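Local structure of kappa-carrageenase (Zobellia galactanivorans, 5OCR) at residues D29-N34 with G66-T71; Q58-I63 with Y85-I90; I90-Q95 with N234-L239. The protein probably hydrolyses the red-algal polysaccharide kappa-carrageenan through a family 16 jelly-roll glycoside hydrolase module, the part of a longer protein present here. One frame throughout, in Å; residues are numbered along the deposited sequence. Where two conformers were deposited one is given.

Contact 1 of 3, residues D29-N34 with G66-T71; sequences DEFNKN and GIAELT. With MG (magnesium ion), chain F.
Glu-30 and Gly-66 are joined by a shared magnesium ion, which each binds through its backbone carbonyl oxygen, with a metal distance of 2.2 Å for Glu-30 O and the same for Gly-66 O. Those two oxygens lie only 3.4 Å apart, an approach of two partly negative atoms that the cation is likely to make tolerable. A water and the O and OD1 atoms of Asp-278 are the remaining ligands, while the carboxylate of Glu-30 turns elsewhere, to a salt bridge with Arg-281. Gly-66 suits its place because a side chain at its backbone angles would jam against the preceding carbonyl. Its bare CA also comes 3.3 Å from Phe-31 O in a CA-H...O contact.

The site pins a loop to the start of strand 67-74 in the jelly roll, consistent with the cation sites found on the convex side of other family 16 enzymes.

Apolar contact falls to Phe-31 and Ala-68. With Phe-31 CG anti to its carbonyl carbon (chi1 -61°), the methyl CB of Ala-68 sits over the ring centre, 3.9 Å from the Phe-31 centroid, a CH-pi contact. Over the opposite face, nearer the rim, lies Asp-29 CB; Asp-29 OD1 accepts a 2.8 Å bond from Phe-31 N, forming an Asx turn.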
# COMPACT_ATOMS: atom_id res chain seq x y z
N ASP A 29 -1.63 -2.46 15.81
CA ASP A 29 -2.73 -3.37 16.10
C ASP A 29 -2.18 -4.78 15.89
O ASP A 29 -1.62 -5.08 14.79
CB ASP A 29 -3.90 -3.06 15.14
CG ASP A 29 -5.27 -3.57 15.68
OD1 ASP A 29 -5.32 -4.68 16.32
OD2 ASP A 29 -6.28 -2.87 15.37
N GLU A 30 -2.34 -5.65 16.89
CA GLU A 30 -1.95 -7.11 16.74
C GLU A 30 -3.13 -7.94 16.25
O GLU A 30 -2.98 -9.16 16.03
CB GLU A 30 -1.52 -7.68 18.09
CG GLU A 30 -0.37 -6.92 18.72
CD GLU A 30 0.94 -7.00 17.95
OE1 GLU A 30 1.30 -8.14 17.52
OE2 GLU A 30 1.70 -5.95 17.87
N PHE A 31 -4.27 -7.28 16.06
CA PHE A 31 -5.46 -7.98 15.49
C PHE A 31 -5.89 -9.20 16.28
O PHE A 31 -6.43 -10.16 15.72
CB PHE A 31 -5.24 -8.35 14.03
CG PHE A 31 -5.02 -7.11 13.15
CD1 PHE A 31 -5.96 -6.08 13.11
CD2 PHE A 31 -3.79 -6.95 12.47
CE1 PHE A 31 -5.73 -4.95 12.33
CE2 PHE A 31 -3.55 -5.76 11.72
CZ PHE A 31 -4.50 -4.77 11.68
N ASN A 32 -5.69 -9.10 17.58
CA ASN A 32 -6.12 -10.19 18.48
C ASN A 32 -7.61 -10.13 18.75
O ASN A 32 -8.16 -11.13 19.15
CB ASN A 32 -5.33 -10.03 19.75
CG ASN A 32 -3.97 -10.67 19.59
OD1 ASN A 32 -3.79 -11.61 18.75
ND2 ASN A 32 -3.04 -10.23 20.35
N LYS A 33 -8.27 -9.00 18.43
CA LYS A 33 -9.72 -8.88 18.59
C LYS A 33 -10.47 -9.15 17.31
O LYS A 33 -10.14 -8.57 16.28
CB LYS A 33 -10.16 -7.53 19.04
CG LYS A 33 -9.32 -6.88 20.11
CD LYS A 33 -9.16 -7.80 21.29
CE LYS A 33 -10.17 -7.41 22.35
NZ LYS A 33 -9.40 -6.86 23.48
N ASN A 34 -11.49 -9.99 17.37
CA ASN A 34 -12.23 -10.17 16.15
C ASN A 34 -13.05 -8.94 15.72
O ASN A 34 -13.23 -8.77 14.49
CB ASN A 34 -13.10 -11.41 16.18
CG ASN A 34 -12.30 -12.66 16.46
OD1 ASN A 34 -11.29 -12.96 15.79
ND2 ASN A 34 -12.78 -13.42 17.44
N GLY A 66 -6.15 -13.83 15.40
CA GLY A 66 -4.95 -13.04 15.44
C GLY A 66 -4.60 -12.49 14.09
O GLY A 66 -3.59 -11.77 14.01
N ILE A 67 -5.43 -12.76 13.07
CA ILE A 67 -5.02 -12.38 11.66
C ILE A 67 -6.14 -11.61 10.95
O ILE A 67 -7.29 -12.04 10.93
CB ILE A 67 -4.75 -13.67 10.84
CG1 ILE A 67 -3.63 -14.53 11.52
CG2 ILE A 67 -4.35 -13.38 9.32
CD1 ILE A 67 -2.19 -14.02 11.44
N ALA A 68 -5.81 -10.42 10.44
CA ALA A 68 -6.80 -9.67 9.67
C ALA A 68 -6.76 -10.14 8.28
O ALA A 68 -5.68 -10.32 7.73
CB ALA A 68 -6.46 -8.20 9.71
N GLU A 69 -7.96 -10.18 7.67
CA GLU A 69 -8.11 -10.65 6.27
C GLU A 69 -8.75 -9.54 5.43
O GLU A 69 -9.82 -9.05 5.85
CB GLU A 69 -8.99 -11.94 6.26
CG GLU A 69 -9.25 -12.45 4.83
CD GLU A 69 -9.97 -13.78 4.72
OE1 GLU A 69 -10.38 -14.31 5.75
OE2 GLU A 69 -10.09 -14.33 3.58
N LEU A 70 -8.13 -9.07 4.35
CA LEU A 70 -8.69 -8.02 3.54
C LEU A 70 -8.97 -8.69 2.17
O LEU A 70 -8.10 -9.33 1.61
CB LEU A 70 -7.69 -6.84 3.41
CG LEU A 70 -7.36 -6.14 4.73
CD1 LEU A 70 -6.29 -6.87 5.54
CD2 LEU A 70 -6.82 -4.73 4.45
N THR A 71 -10.19 -8.53 1.66
CA THR A 71 -10.65 -9.35 0.54
C THR A 71 -11.11 -8.51 -0.65
O THR A 71 -11.87 -7.50 -0.44
CB THR A 71 -11.83 -10.26 1.03
OG1 THR A 71 -11.35 -11.05 2.13
CG2 THR A 71 -12.31 -11.25 -0.05
MG MG F . -1.89 -10.90 15.12
O HOH W 1 -2.00 -12.14 17.18

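Contact 2 of 3, residues Q58-I63 with Y85-I90; sequences QKNVKI and YFTSGI
Asn-60 ND2 uses its two N-H groups on two successive residues of the facing strand: it donates to Thr-87 OG1 at 2.9 Å and to Ser-88 O at 3.1 Å. Both acceptors lie almost in the plane of the Asn-60 amide, so the pair of bonds fixes how that group is rotated. The geometry at the acceptors is less even. At Ser-88 O the donor stands above the carbonyl plane, at a C=O...N angle of 96°. Thr-87 offers its hydroxyl from between its own backbone N and carbonyl carbon (chi1 62°), and the two side chains meet at about a right angle. Asparagine fits here because it is short enough to span the gap while carrying two N-H groups; its OD1 takes a weak bond from Arg-73 NE. An alanine here would probably leave Thr-87 OG1 and Ser-88 O without these donors and Arg-73 NE without its weak partner.

Gly-89 lets the chains come close: a side chain on it would clash with Asn-60 O and crowd Val-61 CG2. As it is, Val-61 CG2 lies 4.2 Å from Gly-89 CA and 4.1 Å from Ile-90 N, a loose van der Waals cover of the backbone by a methyl group.

Val-61 is where the chain leaves helix 57-60 for strand 61-64. In the family 16 jelly roll, strand 67-74 pairs with both 61-64 and 86-97, Asn-60 bonding through its backbone to Thr-71 and Thr-87 to Arg-73, while Asn-57 OD1 holds Ile-90 N.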
# COMPACT_ATOMS: atom_id res chain seq x y z
N GLN A 58 -17.17 -3.19 5.66
CA GLN A 58 -18.13 -4.07 6.37
C GLN A 58 -18.10 -5.47 5.83
O GLN A 58 -18.10 -6.44 6.59
CB GLN A 58 -19.56 -3.50 6.28
CG GLN A 58 -20.64 -4.36 6.95
CD GLN A 58 -20.32 -4.66 8.44
OE1 GLN A 58 -19.71 -3.85 9.18
NE2 GLN A 58 -20.68 -5.86 8.89
N LYS A 59 -17.94 -5.60 4.51
CA LYS A 59 -18.02 -6.90 3.87
C LYS A 59 -16.65 -7.52 3.61
O LYS A 59 -16.53 -8.76 3.50
CB LYS A 59 -18.81 -6.76 2.57
CG LYS A 59 -20.29 -6.56 2.89
CD LYS A 59 -20.76 -7.78 3.65
CE LYS A 59 -22.25 -7.94 3.53
NZ LYS A 59 -22.82 -6.62 3.90
N ASN A 60 -15.63 -6.67 3.59
CA ASN A 60 -14.31 -7.12 3.10
C ASN A 60 -13.15 -7.12 4.08
O ASN A 60 -11.96 -7.37 3.67
CB ASN A 60 -13.95 -6.30 1.88
CG ASN A 60 -14.94 -6.49 0.77
OD1 ASN A 60 -15.67 -7.47 0.75
ND2 ASN A 60 -14.93 -5.62 -0.19
N VAL A 61 -13.43 -6.82 5.35
CA VAL A 61 -12.47 -6.89 6.45
C VAL A 61 -13.02 -7.91 7.50
O VAL A 61 -14.22 -7.84 7.90
CB VAL A 61 -12.17 -5.52 7.12
CG1 VAL A 61 -11.22 -5.66 8.33
CG2 VAL A 61 -11.65 -4.52 6.13
N LYS A 62 -12.24 -8.91 7.87
CA LYS A 62 -12.69 -9.85 8.86
C LYS A 62 -11.43 -10.12 9.65
O LYS A 62 -10.32 -10.14 9.08
CB LYS A 62 -13.10 -11.15 8.16
CG LYS A 62 -13.29 -12.36 9.08
CD LYS A 62 -13.68 -13.63 8.31
CE LYS A 62 -13.61 -14.83 9.24
NZ LYS A 62 -13.58 -16.09 8.43
N ILE A 63 -11.54 -10.34 10.95
CA ILE A 63 -10.31 -10.69 11.68
C ILE A 63 -10.63 -11.97 12.44
O ILE A 63 -11.73 -12.11 13.02
CB ILE A 63 -10.01 -9.61 12.68
CG1 ILE A 63 -9.76 -8.24 11.94
CG2 ILE A 63 -8.81 -10.04 13.51
CD1 ILE A 63 -9.62 -7.09 12.92
N TYR A 85 -16.35 -2.62 -10.78
CA TYR A 85 -16.94 -4.00 -10.77
C TYR A 85 -16.52 -4.86 -9.57
O TYR A 85 -16.99 -6.00 -9.38
CB TYR A 85 -16.58 -4.74 -12.06
CG TYR A 85 -17.12 -4.10 -13.30
CD1 TYR A 85 -18.35 -4.48 -13.80
CD2 TYR A 85 -16.41 -3.06 -13.93
CE1 TYR A 85 -18.84 -3.91 -14.93
CE2 TYR A 85 -16.89 -2.50 -15.09
CZ TYR A 85 -18.12 -2.91 -15.54
OH TYR A 85 -18.68 -2.35 -16.66
N PHE A 86 -15.60 -4.33 -8.77
CA PHE A 86 -15.09 -4.99 -7.53
C PHE A 86 -15.13 -4.08 -6.29
O PHE A 86 -15.07 -2.85 -6.43
CB PHE A 86 -13.65 -5.35 -7.79
CG PHE A 86 -13.49 -6.35 -8.86
CD1 PHE A 86 -13.48 -7.74 -8.55
CD2 PHE A 86 -13.43 -5.95 -10.23
CE1 PHE A 86 -13.35 -8.69 -9.58
CE2 PHE A 86 -13.33 -6.91 -11.25
CZ PHE A 86 -13.28 -8.26 -10.92
N THR A 87 -15.12 -4.70 -5.10
CA THR A 87 -14.88 -3.97 -3.86
C THR A 87 -13.72 -4.60 -3.12
O THR A 87 -13.49 -5.81 -3.24
CB THR A 87 -16.15 -3.88 -2.94
OG1 THR A 87 -16.59 -5.20 -2.54
CG2 THR A 87 -17.29 -3.10 -3.72
N SER A 88 -13.11 -3.78 -2.31
CA SER A 88 -11.99 -4.27 -1.51
C SER A 88 -12.01 -3.84 -0.08
O SER A 88 -13.02 -3.32 0.44
CB SER A 88 -10.68 -3.98 -2.26
OG SER A 88 -9.63 -4.73 -1.64
N GLY A 89 -10.91 -4.12 0.62
CA GLY A 89 -10.87 -3.78 2.06
C GLY A 89 -9.60 -3.02 2.41
O GLY A 89 -8.59 -3.17 1.70
N ILE A 90 -9.62 -2.21 3.47
CA ILE A 90 -8.51 -1.29 3.74
C ILE A 90 -8.49 -0.94 5.22
O ILE A 90 -9.54 -0.70 5.77
CB ILE A 90 -8.56 -0.02 2.87
CG1 ILE A 90 -7.48 1.01 3.32
CG2 ILE A 90 -9.97 0.64 2.89
CD1 ILE A 90 -7.24 2.12 2.27

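Contact 3 of 3, residues I90-Q95 with N234-L239; sequences IFKSYQ and NVTLSL
Asn-234 lies across from Lys-92 and Ser-93, and its side-chain atoms meet different partners in turn. CB rests 3.5 Å from Lys-92 CE, and CG is closer still to that methylene. ND2 donates to Ser-93 O at 2.8 Å, arriving nearly along the C=O axis. OD1 accepts from a water and from Lys-96 NZ, so both ends of the buried amide have hydrogen-bond partners. The aliphatic part of Lys-92, fully extended, packs against Asn-234 and carries NZ on to Asn-46 O and Tyr-122 OH, a reach for which lysine is well suited.

Ser-93 OG, held between its own backbone N and carbonyl carbon (chi1 64°), accepts from Val-235 N at 2.9 Å and donates to Gln-95 O, tying the corner at the strand's end. Farther back, Phe-91 and Leu-237 form a hydrogen-bonded pair, Phe-91 N to Leu-237 O and Leu-237 N to Phe-91 O, each 2.7 Å.

The side chains alternate between faces. Ile-90 CD1 presses on Thr-236 CG2 at a tight 3.3 Å, on the same face as Lys-92 and Ser-238, whose OG bonds to Trp-120 NE1. A glycerol, probably from the crystallisation liquor, lies near Ser-238 and may mark a pocket there. Phe-91 and Leu-237 take the other face, where Phe-31, Trp-41 and Val-277 join them. Such antiparallel strands, with one apolar face turned to the second sheet, are characteristic of the jelly-roll sandwich of family 16.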
# COMPACT_ATOMS: atom_id res chain seq x y z
N ILE A 90 -9.62 -2.21 3.47
CA ILE A 90 -8.51 -1.29 3.74
C ILE A 90 -8.49 -0.94 5.22
O ILE A 90 -9.54 -0.70 5.77
CB ILE A 90 -8.56 -0.02 2.87
CG1 ILE A 90 -7.48 1.01 3.32
CG2 ILE A 90 -9.97 0.64 2.89
CD1 ILE A 90 -7.24 2.12 2.27
N PHE A 91 -7.31 -1.01 5.85
CA PHE A 91 -7.09 -0.40 7.13
C PHE A 91 -6.35 0.90 6.93
O PHE A 91 -5.20 0.89 6.43
CB PHE A 91 -6.20 -1.28 8.04
CG PHE A 91 -6.89 -2.48 8.57
CD1 PHE A 91 -7.78 -2.37 9.64
CD2 PHE A 91 -6.64 -3.72 8.03
CE1 PHE A 91 -8.43 -3.52 10.15
CE2 PHE A 91 -7.26 -4.84 8.58
CZ PHE A 91 -8.17 -4.74 9.63
N LYS A 92 -7.01 2.02 7.24
CA LYS A 92 -6.38 3.39 7.15
C LYS A 92 -6.44 4.02 8.50
O LYS A 92 -7.54 4.22 9.08
CB LYS A 92 -7.09 4.24 6.12
CG LYS A 92 -6.38 5.62 6.03
CD LYS A 92 -7.24 6.54 5.11
CE LYS A 92 -6.55 7.92 5.21
NZ LYS A 92 -7.37 8.86 4.34
N SER A 93 -5.28 4.33 9.09
CA SER A 93 -5.33 4.94 10.44
C SER A 93 -6.00 6.34 10.42
O SER A 93 -5.74 7.19 9.52
CB SER A 93 -3.95 5.02 11.11
OG SER A 93 -3.09 5.90 10.37
N TYR A 94 -6.78 6.63 11.46
CA TYR A 94 -7.15 8.04 11.60
C TYR A 94 -5.93 8.90 11.90
O TYR A 94 -5.83 10.07 11.42
CB TYR A 94 -8.21 8.23 12.69
CG TYR A 94 -9.57 7.94 12.18
CD1 TYR A 94 -10.31 8.89 11.52
CD2 TYR A 94 -10.13 6.69 12.39
CE1 TYR A 94 -11.58 8.58 11.05
CE2 TYR A 94 -11.38 6.38 11.94
CZ TYR A 94 -12.09 7.31 11.25
OH TYR A 94 -13.30 6.99 10.78
N GLN A 95 -5.03 8.39 12.72
CA GLN A 95 -3.86 9.17 13.17
C GLN A 95 -2.83 9.33 12.01
O GLN A 95 -2.57 8.35 11.28
CB GLN A 95 -3.17 8.49 14.37
CG GLN A 95 -1.99 9.27 14.89
CD GLN A 95 -2.33 10.61 15.40
OE1 GLN A 95 -3.33 10.79 16.13
NE2 GLN A 95 -1.51 11.60 15.02
N ASN A 234 -1.19 9.05 6.64
CA ASN A 234 -1.98 7.98 7.29
C ASN A 234 -1.41 6.63 6.97
O ASN A 234 -0.83 6.43 5.89
CB ASN A 234 -3.43 8.00 6.88
CG ASN A 234 -4.09 9.35 7.14
OD1 ASN A 234 -3.93 10.29 6.36
ND2 ASN A 234 -4.82 9.43 8.21
N VAL A 235 -1.46 5.78 8.00
CA VAL A 235 -0.81 4.41 7.91
C VAL A 235 -1.82 3.45 7.29
O VAL A 235 -2.93 3.34 7.78
CB VAL A 235 -0.35 3.86 9.30
CG1 VAL A 235 0.23 2.40 9.16
CG2 VAL A 235 0.66 4.85 9.88
N THR A 236 -1.45 2.78 6.17
CA THR A 236 -2.51 2.13 5.30
C THR A 236 -2.15 0.71 4.96
O THR A 236 -1.03 0.50 4.53
CB THR A 236 -2.76 2.96 4.04
OG1 THR A 236 -2.97 4.35 4.47
CG2 THR A 236 -4.08 2.43 3.33
N LEU A 237 -3.08 -0.22 5.16
CA LEU A 237 -2.92 -1.59 4.57
C LEU A 237 -4.12 -1.80 3.65
O LEU A 237 -5.29 -1.63 4.10
CB LEU A 237 -2.98 -2.59 5.71
CG LEU A 237 -1.86 -2.58 6.75
CD1 LEU A 237 -2.38 -3.10 8.12
CD2 LEU A 237 -0.71 -3.40 6.22
N SER A 238 -3.87 -2.14 2.40
CA SER A 238 -5.04 -2.31 1.51
C SER A 238 -4.72 -3.34 0.42
O SER A 238 -3.55 -3.60 0.10
CB SER A 238 -5.39 -0.97 0.94
OG SER A 238 -4.32 -0.46 0.13
N LEU A 239 -5.79 -3.85 -0.20
CA LEU A 239 -5.66 -4.82 -1.30
C LEU A 239 -6.14 -4.11 -2.60
O LEU A 239 -7.33 -3.81 -2.75
CB LEU A 239 -6.44 -6.14 -0.98
CG LEU A 239 -6.30 -7.20 -2.06
CD1 LEU A 239 -4.83 -7.69 -2.24
CD2 LEU A 239 -7.19 -8.38 -1.62
O HOH W 2 -4.45 10.20 3.71

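How the contacts relate
Contact 3 is the most central and the most extensive, a regular strand pairing buried in the protein; contact 2 is buried but farther out, and contact 1 is partly open and lies on the outer side of the fold. The chemistry changes accordingly, from backbone pairing supplemented by Ser-93 and Asn-234 in contact 3, through a single side-chain amide in contact 2, to carbonyls gathered by a cation in contact 1. Contacts 2 and 3 share Ile-90 and strand 86-97, and Ser-88 OG bonds to Leu-239 O between them. Strand 67-74 of contact 1 neighbours both 61-64 and 86-97. All three meet at Phe-91, whose ring touches Phe-31, Ala-68 and Val-61.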